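Local structure of carbamate kinase (Aeropyrum pernix, 2E9Y) at the interface of chains A and B. The protein probably catalyses reversible phosphoryl transfer between ATP and carbamate, as a carbamate kinase of the amino acid kinase family. Coordinates in Å, arbitrary orientation; residue numbers count along the deposited sequence, not the author numbering. Chains: chain A/B, Carbamate kinase.

The interface of chains A and B. Residues chain A 114, 116, 175, 178; chain B 94, 98, 109.
Helix 78-103 of chain B carries B:Lys94 and B:Glu98, one turn apart, against A:Arg116 at the start of strand 116-119 and A:Asp175 just ahead of helix 176-185; the four charged groups close a salt-bridge ring across the two-fold interface of the deposited dimer, which is probably the working assembly. NZ of B:Lys94 makes a salt-bridging hydrogen bond of 2.7 Å to OD1 of A:Asp175, coming down from above the carboxylate plane, 38° out of it. The lysine chain runs extended to CE and turns only at its last torsion, about CD-CE (chi4 64°), which swings the ammonium over that oxygen and also brings NZ within 2.9 Å of OE2 of B:Glu98. OE1 of B:Glu98 accepts from NH2 of A:Arg116 through its syn lone pair at 2.6 Å; this oxygen lies in the guanidinium plane, although the carboxylate itself is turned 60° from that plane. Within chain A, the bend at chi3 curls the arginine back so that NE and NH2 grip A:Asp175 side-on. NE of A:Arg116 reaches OD2 of A:Asp175 at 3.0 Å along an almost straight bond, and NH2 reaches OD1 of the same carboxylate, on the opposite face from the lysine. The backbone N of A:Arg116 adds a bond to the anti lone pair of OD2, helping to fix the rotation of the carboxylate. An alanine in place of A:Asp175 would probably leave the B:Lys94 ammonium without its partner across the interface and set the A:Arg116 guanidinium free to turn away from B:Glu98. The alternating charges are likely to offset the proximity of the two carboxylates. Beside the ring, A:Leu178 meets B:Leu109 at an angle, CG to CD1 at 3.8 Å, giving the polar cluster an apolar flank. CD1 of A:Leu178 also points toward the lysine tip, 3.5 Å from NZ of B:Lys94.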
ATOM      1  N   ILE A 114      -5.357   3.902  -0.215  1.00 14.64           N
ATOM      2  CA  ILE A 114      -4.511   4.036  -1.376  1.00 14.79           C
ATOM      3  C   ILE A 114      -5.186   5.037  -2.286  1.00 14.65           C
ATOM      4  O   ILE A 114      -6.350   4.902  -2.616  1.00 16.12           O
ATOM      5  CB  ILE A 114      -4.398   2.677  -2.086  1.00 16.67           C
ATOM      6  CG1 ILE A 114      -3.742   1.602  -1.199  1.00 17.37           C
ATOM      7  CG2 ILE A 114      -3.559   2.803  -3.367  1.00 16.82           C
ATOM      8  CD1 ILE A 114      -2.406   2.054  -0.601  1.00 16.62           C
ATOM      9  N   ARG A 116      -5.315   7.911  -5.534  1.00 14.21           N
ATOM     10  CA  ARG A 116      -4.855   8.436  -6.823  1.00 14.87           C
ATOM     11  C   ARG A 116      -5.304   9.886  -7.005  1.00 16.33           C
ATOM     12  O   ARG A 116      -6.336  10.296  -6.491  1.00 14.36           O
ATOM     13  CB  ARG A 116      -5.493   7.611  -7.937  1.00 15.33           C
ATOM     14  CG  ARG A 116      -4.987   6.163  -8.038  1.00 13.27           C
ATOM     15  CD  ARG A 116      -5.954   5.283  -8.839  1.00 13.85           C
ATOM     16  NE  ARG A 116      -7.259   5.290  -8.171  1.00 14.73           N
ATOM     17  CZ  ARG A 116      -8.314   4.683  -8.757  1.00 15.26           C
ATOM     18  NH1 ARG A 116      -8.213   4.071  -9.931  1.00 16.87           N
ATOM     19  NH2 ARG A 116      -9.497   4.696  -8.119  1.00 16.01           N
ATOM     20  N   ASP A 175      -9.936   9.159  -5.501  1.00 13.97           N
ATOM     21  CA  ASP A 175     -10.457   8.348  -4.416  1.00 15.56           C
ATOM     22  C   ASP A 175     -11.109   9.114  -3.273  1.00 16.29           C
ATOM     23  O   ASP A 175     -11.233   8.607  -2.161  1.00 15.57           O
ATOM     24  CB  ASP A 175      -9.330   7.451  -3.914  1.00 14.85           C
ATOM     25  CG  ASP A 175      -8.884   6.473  -4.975  1.00 16.93           C
ATOM     26  OD1 ASP A 175      -9.666   5.546  -5.277  1.00 17.47           O
ATOM     27  OD2 ASP A 175      -7.776   6.645  -5.527  1.00 16.32           O
ATOM     28  N   LEU A 178     -13.780   7.232  -1.188  1.00 17.09           N
ATOM     29  CA  LEU A 178     -13.292   6.225  -0.245  1.00 17.71           C
ATOM     30  C   LEU A 178     -12.736   6.914   0.990  1.00 17.50           C
ATOM     31  O   LEU A 178     -12.868   6.420   2.104  1.00 18.05           O
ATOM     32  CB  LEU A 178     -12.199   5.360  -0.878  1.00 18.07           C
ATOM     33  CG  LEU A 178     -12.672   4.356  -1.930  1.00 18.87           C
ATOM     34  CD1 LEU A 178     -11.463   3.647  -2.533  1.00 20.16           C
ATOM     35  CD2 LEU A 178     -13.627   3.353  -1.294  1.00 20.38           C
TER
ATOM     36  N   LYS B  94      -7.105  -2.983  -8.038  1.00 13.71           N
ATOM     37  CA  LYS B  94      -8.090  -1.922  -7.845  1.00 16.29           C
ATOM     38  C   LYS B  94      -8.317  -1.126  -9.129  1.00 16.22           C
ATOM     39  O   LYS B  94      -9.455  -0.913  -9.560  1.00 16.97           O
ATOM     40  CB  LYS B  94      -7.608  -0.990  -6.717  1.00 15.81           C
ATOM     41  CG  LYS B  94      -8.158   0.442  -6.735  1.00 15.31           C
ATOM     42  CD  LYS B  94      -7.510   1.277  -5.621  1.00 17.09           C
ATOM     43  CE  LYS B  94      -7.984   2.731  -5.612  1.00 15.31           C
ATOM     44  NZ  LYS B  94      -9.446   2.867  -5.305  1.00 19.24           N
ATOM     45  N   GLU B  98     -11.867  -1.568 -11.244  1.00 15.37           N
ATOM     46  CA  GLU B  98     -12.732  -0.398 -11.387  1.00 16.48           C
ATOM     47  C   GLU B  98     -13.055  -0.129 -12.851  1.00 17.31           C
ATOM     48  O   GLU B  98     -14.194   0.195 -13.198  1.00 17.10           O
ATOM     49  CB  GLU B  98     -12.073   0.833 -10.760  1.00 17.30           C
ATOM     50  CG  GLU B  98     -12.208   0.886  -9.247  1.00 15.42           C
ATOM     51  CD  GLU B  98     -11.451   2.050  -8.624  1.00 18.54           C
ATOM     52  OE1 GLU B  98     -11.132   3.014  -9.347  1.00 18.12           O
ATOM     53  OE2 GLU B  98     -11.190   2.006  -7.406  1.00 17.23           O
ATOM     54  N   LEU B 109     -15.853   2.344  -6.638  1.00 27.63           N
ATOM     55  CA  LEU B 109     -14.443   2.392  -6.283  1.00 25.50           C
ATOM     56  C   LEU B 109     -14.116   1.124  -5.507  1.00 24.91           C
ATOM     57  O   LEU B 109     -14.957   0.594  -4.775  1.00 24.83           O
ATOM     58  CB  LEU B 109     -14.137   3.625  -5.422  1.00 25.46           C
ATOM     59  CG  LEU B 109     -14.360   4.999  -6.065  1.00 27.93           C
ATOM     60  CD1 LEU B 109     -14.079   6.087  -5.037  1.00 29.16           C
ATOM     61  CD2 LEU B 109     -13.451   5.164  -7.277  1.00 26.63           C
TER